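Local coordinates for protein tRNA uridine(34) acetyltransferase (Methanocaldococcus infernus, PDB 6IA8) that modifies the wobble uridine of tRNAs, using acetyl-CoA and S-adenosyl-L-methionine to form 5-carboxymethyluridine at position 34, at residues 409-414 with 470-475; 422-427 with 443-448. All coordinates share one frame; numbering follows the deposited sequence.

Contact 1. Residues 409-414 with 470-475. With SO4 (sulfate ion), chain D.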
loop_
_atom_site.group_PDB
_atom_site.type_symbol
_atom_site.label_atom_id
_atom_site.label_comp_id
_atom_site.label_asym_id
_atom_site.label_seq_id
_atom_site.Cartn_x
_atom_site.Cartn_y
_atom_site.Cartn_z
ATOM N N LEU A 409 -9.916 3.502 -12.543
ATOM C CA LEU A 409 -9.817 3.151 -13.954
ATOM C C LEU A 409 -8.904 1.950 -14.106
ATOM O O LEU A 409 -7.852 1.897 -13.476
ATOM C CB LEU A 409 -9.237 4.313 -14.764
ATOM C CG LEU A 409 -10.015 5.629 -14.783
ATOM C CD1 LEU A 409 -9.183 6.677 -15.557
ATOM C CD2 LEU A 409 -11.409 5.462 -15.438
ATOM N N SER A 410 -9.260 1.011 -14.978
ATOM C CA SER A 410 -8.416 -0.165 -15.134
ATOM C C SER A 410 -8.502 -0.699 -16.556
ATOM O O SER A 410 -9.479 -0.471 -17.269
ATOM C CB SER A 410 -8.801 -1.253 -14.116
ATOM O OG SER A 410 -10.142 -1.645 -14.328
ATOM N N PHE A 411 -7.432 -1.361 -16.976
ATOM C CA PHE A 411 -7.458 -2.215 -18.155
ATOM C C PHE A 411 -7.577 -3.642 -17.650
ATOM O O PHE A 411 -6.809 -4.058 -16.775
ATOM C CB PHE A 411 -6.211 -2.040 -19.024
ATOM C CG PHE A 411 -6.339 -0.910 -19.986
ATOM C CD1 PHE A 411 -7.130 -1.051 -21.139
ATOM C CD2 PHE A 411 -5.736 0.302 -19.735
ATOM C CE1 PHE A 411 -7.292 0.015 -22.027
ATOM C CE2 PHE A 411 -5.892 1.372 -20.631
ATOM C CZ PHE A 411 -6.675 1.237 -21.760
ATOM N N GLU A 412 -8.507 -4.400 -18.220
ATOM C CA GLU A 412 -8.868 -5.700 -17.683
ATOM C C GLU A 412 -9.370 -6.571 -18.816
ATOM O O GLU A 412 -10.100 -6.082 -19.674
ATOM C CB GLU A 412 -9.963 -5.544 -16.622
ATOM C CG GLU A 412 -10.512 -6.832 -16.059
ATOM C CD GLU A 412 -11.700 -6.606 -15.133
ATOM O OE1 GLU A 412 -11.785 -5.515 -14.524
ATOM O OE2 GLU A 412 -12.554 -7.517 -15.029
ATOM N N ASP A 413 -8.949 -7.838 -18.821
ATOM C CA ASP A 413 -9.572 -8.896 -19.613
ATOM C C ASP A 413 -10.884 -9.208 -18.906
ATOM O O ASP A 413 -10.896 -9.853 -17.855
ATOM C CB ASP A 413 -8.643 -10.106 -19.688
ATOM C CG ASP A 413 -9.295 -11.328 -20.296
ATOM O OD1 ASP A 413 -10.541 -11.332 -20.487
ATOM O OD2 ASP A 413 -8.558 -12.296 -20.605
ATOM N N VAL A 414 -12.005 -8.744 -19.472
ATOM C CA VAL A 414 -13.275 -8.849 -18.763
ATOM C C VAL A 414 -13.927 -10.199 -18.967
ATOM O O VAL A 414 -14.920 -10.493 -18.293
ATOM C CB VAL A 414 -14.274 -7.758 -19.193
ATOM C CG1 VAL A 414 -13.703 -6.383 -18.955
ATOM C CG2 VAL A 414 -14.653 -7.945 -20.669
ATOM N N GLY A 470 -0.307 2.460 -19.582
ATOM C CA GLY A 470 -0.131 3.579 -18.668
ATOM C C GLY A 470 -0.514 4.891 -19.322
ATOM O O GLY A 470 -1.290 5.683 -18.778
ATOM N N ARG A 471 -0.018 5.107 -20.535
ATOM C CA ARG A 471 -0.337 6.337 -21.243
ATOM C C ARG A 471 -1.824 6.445 -21.543
ATOM O O ARG A 471 -2.388 7.541 -21.488
ATOM C CB ARG A 471 0.467 6.420 -22.534
ATOM C CG ARG A 471 1.888 6.884 -22.307
ATOM C CD ARG A 471 2.763 6.589 -23.525
ATOM N NE ARG A 471 3.023 5.157 -23.639
ATOM C CZ ARG A 471 3.744 4.599 -24.605
ATOM N NH1 ARG A 471 4.283 5.355 -25.555
ATOM N NH2 ARG A 471 3.922 3.286 -24.622
ATOM N N MET A 472 -2.468 5.326 -21.895
ATOM C CA MET A 472 -3.902 5.363 -22.176
ATOM C C MET A 472 -4.709 5.654 -20.907
ATOM O O MET A 472 -5.700 6.391 -20.947
ATOM C CB MET A 472 -4.343 4.041 -22.810
ATOM C CG MET A 472 -3.914 3.865 -24.248
ATOM S SD MET A 472 -4.721 2.449 -25.038
ATOM C CE MET A 472 -3.738 1.089 -24.405
ATOM N N LEU A 473 -4.315 5.095 -19.765
ATOM C CA LEU A 473 -5.029 5.424 -18.536
ATOM C C LEU A 473 -4.858 6.899 -18.178
ATOM O O LEU A 473 -5.811 7.549 -17.728
ATOM C CB LEU A 473 -4.545 4.533 -17.393
ATOM C CG LEU A 473 -4.975 3.063 -17.440
ATOM C CD1 LEU A 473 -4.245 2.226 -16.419
ATOM C CD2 LEU A 473 -6.494 2.973 -17.229
ATOM N N MET A 474 -3.653 7.447 -18.360
ATOM C CA MET A 474 -3.444 8.866 -18.074
ATOM C C MET A 474 -4.284 9.737 -18.997
ATOM O O MET A 474 -4.891 10.724 -18.551
ATOM C CB MET A 474 -1.965 9.224 -18.204
ATOM C CG MET A 474 -1.098 8.583 -17.118
ATOM S SD MET A 474 -1.437 9.304 -15.458
ATOM C CE MET A 474 -0.782 10.946 -15.767
ATOM N N LYS A 475 -4.338 9.389 -20.286
ATOM C CA LYS A 475 -5.141 10.182 -21.210
ATOM C C LYS A 475 -6.606 10.162 -20.777
ATOM O O LYS A 475 -7.306 11.186 -20.817
ATOM C CB LYS A 475 -4.974 9.650 -22.638
ATOM C CG LYS A 475 -5.478 10.613 -23.708
HETATM S S SO4 D . 3.062 2.574 -20.979
HETATM O O1 SO4 D . 2.021 3.424 -21.589
HETATM O O2 SO4 D . 3.625 1.758 -22.094
HETATM O O3 SO4 D . 4.074 3.422 -20.362
HETATM O O4 SO4 D . 2.445 1.667 -19.998
#
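Leu409 and Phe411 on the strand 409-413 meet Leu473 and Met472 on the helix 470-475, with the two segment axes 9.2 Å apart at closest and their N-to-C directions 142° apart. The backbones do not touch: even the nearest CA pair, Leu409 and Leu473, is 7.0 Å apart, and no hydrogen bond crosses, so apolar side chains carry most of the contact. Leu473 contributes the largest share of the buried surface. Its CG lies at the edge of the Phe411 ring, near the ring plane and 3.7 Å from Phe411 CD2, and the two side chains slide past each other in opposite directions. The CD2 methyl of Leu473 also reaches back to Leu409, 3.9 Å from Leu409 CB. Met472 crosses Phe411 at about a right angle. Its CB approaches Phe411 CE2 obliquely at 3.8 Å; the bend at chi3 brings CE to Phe411 CZ, and SD is also near it. The sulfur makes a Met-aromatic contact, SD lying 5.1 Å from the centroid of the Phe411 ring and 55° off its normal. Tyr469, just before the helical segment, brings a second ring against Phe411, and Ala421 of the neighbouring strand touches Leu473.

Away from this apolar interface, Gly470 and Arg471 grip a sulfate. Its O1 accepts from the backbone N of Arg471 and from Arg471 NE, the latter 2.9 Å away and nearly straight at 176°. Arg471 NH2 donates to sulfate O2. The backbone N of Gly470 donates to sulfate O4. Gly468 N and Tyr501 OH also bind this ion, probably from the crystallisation liquor. Such an anion at the first turn of the helix 469-484 is consistent with the acetyl-CoA site assigned to Tyr469, Gly470 and Arg471 by similarity, the pyrophosphate-binding loop and helix start of the GNAT fold.

Contact 2. Residues 422-427 with 443-448. With SO4 (sulfate ion), chain E.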
loop_
_atom_site.group_PDB
_atom_site.type_symbol
_atom_site.label_atom_id
_atom_site.label_comp_id
_atom_site.label_asym_id
_atom_site.label_seq_id
_atom_site.Cartn_x
_atom_site.Cartn_y
_atom_site.Cartn_z
ATOM N N PHE A 422 -4.029 -0.146 -13.613
ATOM C CA PHE A 422 -5.082 0.634 -12.989
ATOM C C PHE A 422 -4.552 2.013 -12.627
ATOM O O PHE A 422 -3.339 2.228 -12.495
ATOM C CB PHE A 422 -5.675 -0.110 -11.764
ATOM C CG PHE A 422 -4.756 -0.228 -10.607
ATOM C CD1 PHE A 422 -3.988 -1.358 -10.450
ATOM C CD2 PHE A 422 -4.700 0.762 -9.635
ATOM C CE1 PHE A 422 -3.131 -1.512 -9.372
ATOM C CE2 PHE A 422 -3.827 0.624 -8.540
ATOM C CZ PHE A 422 -3.044 -0.497 -8.415
ATOM N N LEU A 423 -5.492 2.943 -12.464
ATOM C CA LEU A 423 -5.188 4.316 -12.095
ATOM C C LEU A 423 -6.246 4.769 -11.097
ATOM O O LEU A 423 -7.447 4.527 -11.302
ATOM C CB LEU A 423 -5.182 5.234 -13.319
ATOM C CG LEU A 423 -4.887 6.706 -13.122
ATOM C CD1 LEU A 423 -4.275 7.283 -14.413
ATOM C CD2 LEU A 423 -6.103 7.508 -12.717
ATOM N N ARG A 424 -5.788 5.436 -10.026
ATOM C CA ARG A 424 -6.650 5.971 -8.973
ATOM C C ARG A 424 -6.737 7.490 -9.128
ATOM O O ARG A 424 -5.736 8.199 -8.960
ATOM C CB ARG A 424 -6.084 5.611 -7.606
ATOM C CG ARG A 424 -6.013 4.132 -7.297
ATOM C CD ARG A 424 -5.584 3.938 -5.855
ATOM N NE ARG A 424 -5.231 2.569 -5.486
ATOM C CZ ARG A 424 -6.112 1.614 -5.206
ATOM N NH1 ARG A 424 -7.402 1.846 -5.348
ATOM N NH2 ARG A 424 -5.700 0.409 -4.847
ATOM N N LEU A 425 -7.901 7.971 -9.551
ATOM C CA LEU A 425 -8.163 9.389 -9.762
ATOM C C LEU A 425 -9.146 9.882 -8.705
ATOM O O LEU A 425 -10.127 9.201 -8.395
ATOM C CB LEU A 425 -8.760 9.604 -11.144
ATOM C CG LEU A 425 -8.963 11.036 -11.639
ATOM C CD1 LEU A 425 -7.624 11.713 -11.900
ATOM C CD2 LEU A 425 -9.793 11.008 -12.947
ATOM N N ARG A 426 -8.895 11.053 -8.137
ATOM C CA ARG A 426 -9.737 11.550 -7.055
ATOM C C ARG A 426 -10.154 12.999 -7.284
ATOM O O ARG A 426 -9.326 13.848 -7.644
ATOM C CB ARG A 426 -9.009 11.419 -5.702
ATOM C CG ARG A 426 -9.811 12.057 -4.533
ATOM C CD ARG A 426 -9.116 11.830 -3.149
ATOM N NE ARG A 426 -9.835 12.527 -2.086
ATOM C CZ ARG A 426 -10.923 12.061 -1.489
ATOM N NH1 ARG A 426 -11.356 10.858 -1.802
ATOM N NH2 ARG A 426 -11.541 12.771 -0.554
ATOM N N ASP A 427 -11.447 13.270 -7.054
ATOM C CA ASP A 427 -11.972 14.624 -6.953
ATOM C C ASP A 427 -11.927 14.967 -5.480
ATOM O O ASP A 427 -12.716 14.412 -4.713
ATOM C CB ASP A 427 -13.401 14.692 -7.467
ATOM C CG ASP A 427 -13.930 16.091 -7.534
ATOM O OD1 ASP A 427 -13.189 17.061 -7.215
ATOM O OD2 ASP A 427 -15.105 16.208 -7.913
ATOM N N VAL A 443 -4.221 12.373 -9.399
ATOM C CA VAL A 443 -3.853 11.005 -9.757
ATOM C C VAL A 443 -3.050 10.462 -8.582
ATOM O O VAL A 443 -1.873 10.770 -8.428
ATOM C CB VAL A 443 -3.059 10.942 -11.059
ATOM C CG1 VAL A 443 -2.624 9.520 -11.281
ATOM C CG2 VAL A 443 -3.928 11.448 -12.216
ATOM N N ARG A 444 -3.697 9.670 -7.734
ATOM C CA ARG A 444 -3.045 9.131 -6.546
ATOM C C ARG A 444 -2.183 7.916 -6.834
ATOM O O ARG A 444 -1.255 7.629 -6.068
ATOM C CB ARG A 444 -4.098 8.773 -5.501
ATOM C CG ARG A 444 -5.047 9.960 -5.188
ATOM C CD ARG A 444 -5.832 9.736 -3.894
ATOM N NE ARG A 444 -6.763 8.640 -3.997
ATOM C CZ ARG A 444 -6.579 7.418 -3.516
ATOM N NH1 ARG A 444 -7.521 6.504 -3.731
ATOM N NH2 ARG A 444 -5.499 7.126 -2.797
ATOM N N GLN A 445 -2.445 7.213 -7.923
ATOM C CA GLN A 445 -1.637 6.055 -8.258
ATOM C C GLN A 445 -1.847 5.712 -9.721
ATOM O O GLN A 445 -2.962 5.823 -10.219
ATOM C CB GLN A 445 -2.031 4.841 -7.412
ATOM C CG GLN A 445 -1.248 3.551 -7.744
ATOM C CD GLN A 445 -1.379 2.488 -6.668
ATOM O OE1 GLN A 445 -2.385 2.434 -5.948
ATOM N NE2 GLN A 445 -0.331 1.661 -6.515
ATOM N N LEU A 446 -0.778 5.294 -10.388
ATOM C CA LEU A 446 -0.824 4.653 -11.701
ATOM C C LEU A 446 0.041 3.414 -11.581
ATOM O O LEU A 446 1.217 3.516 -11.218
ATOM C CB LEU A 446 -0.276 5.544 -12.811
ATOM C CG LEU A 446 -0.035 4.848 -14.148
ATOM C CD1 LEU A 446 -1.328 4.312 -14.760
ATOM C CD2 LEU A 446 0.661 5.815 -15.113
ATOM N N HIS A 447 -0.518 2.249 -11.880
ATOM C CA HIS A 447 0.255 1.017 -11.790
ATOM C C HIS A 447 -0.015 0.153 -13.011
ATOM O O HIS A 447 -1.162 -0.195 -13.283
ATOM C CB HIS A 447 -0.107 0.252 -10.529
ATOM C CG HIS A 447 0.858 -0.850 -10.200
ATOM N ND1 HIS A 447 1.979 -0.641 -9.429
ATOM C CD2 HIS A 447 0.903 -2.151 -10.580
ATOM C CE1 HIS A 447 2.659 -1.769 -9.321
ATOM N NE2 HIS A 447 2.025 -2.703 -10.004
ATOM N N VAL A 448 1.025 -0.138 -13.776
ATOM C CA VAL A 448 0.970 -1.079 -14.893
ATOM C C VAL A 448 1.762 -2.309 -14.471
ATOM O O VAL A 448 2.956 -2.203 -14.172
ATOM C CB VAL A 448 1.555 -0.467 -16.177
ATOM C CG1 VAL A 448 1.557 -1.519 -17.328
ATOM C CG2 VAL A 448 0.841 0.788 -16.548
HETATM S S SO4 E . 4.572 -5.353 -10.171
HETATM O O1 SO4 E . 3.649 -4.389 -10.741
HETATM O O2 SO4 E . 4.994 -6.282 -11.208
HETATM O O3 SO4 E . 5.734 -4.654 -9.643
HETATM O O4 SO4 E . 3.910 -6.069 -9.090
HETATM O O HOH W 1 -2.773 0.542 -4.111
#
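Phe422 pairs with His447 and Arg424 with Gln445 as hydrogen-bonded pairs of antiparallel strands, whose segment axes are 4.6 Å apart and run at 173°. The register then slips by one: Arg444 N donates to Arg424 O at 2.8 Å, so Arg444 and Gln445 both face Arg424 in a classic beta bulge.

Packing is tightest on the face of Phe422, Arg424 and Gln445, all buried. Gln445 OE1 sits at the edge of the Phe422 ring, 3.5 Å from Phe422 CE2, and the CB of His447 lies over that ring toward its rim in a CH-pi contact, 4.0 Å from the centroid. Gln445 runs beside Arg424, its CG anti to the backbone N (chi1 178°), and OE1 takes the NE hydrogen of Arg424 at 2.9 Å, in the guanidinium plane. Water 1 closes a bridge, donating to Gln445 OE1 and accepting from Arg424 NH2; Trp329 O takes NH1. At the bulge the aliphatic parts of Arg424 and Arg426 pack on the Arg444 guanidinium, while charged atoms stay apart, Arg424 NE 4.9 Å from Arg444 NH1. Salt bridges from Arg444 to Asp283 and Glu406, and from Arg426 to Glu406 and Asp246, probably offset the repulsion.

The side of Leu423, Leu425, Val443 and Leu446 is looser within this pair: Leu423 CG is 4.1 Å from Val443 CG1, and these residues pack mainly against the helix 469-484 and strand 489-492. Leu446 and His447 are partly exposed, the imidazole is slid so far that it barely overlaps the Phe422 ring, and Val448 makes no contact across. Gln445, Leu446, His447 and Val448 are assigned to acetyl-CoA binding by similarity, consistent with the bulged central strand of the GNAT fold, where acetyl-CoA lies beside the splayed strand end.

Both contacts belong to the acetyltransferase sheet and are joined through neighbouring strands: Leu409 O lies 2.8 Å from Leu423 N, a probable backbone hydrogen bond. Contact 1 sets a helix against the sheet mainly by apolar side chains, whereas contact 2 joins two sheet strands by backbone bonds and adds charged and amide groups on one face. The same helix serves both, since Met474 SD packs 3.6 Å from Leu423 CD1. Each is mostly buried, with Met472 exposed in contact 1 and Leu446 and His447 only partly exposed in contact 2. Gly470 CA also approaches Val448 CG2, which brings residues assigned to acetyl-CoA binding by similarity into contact.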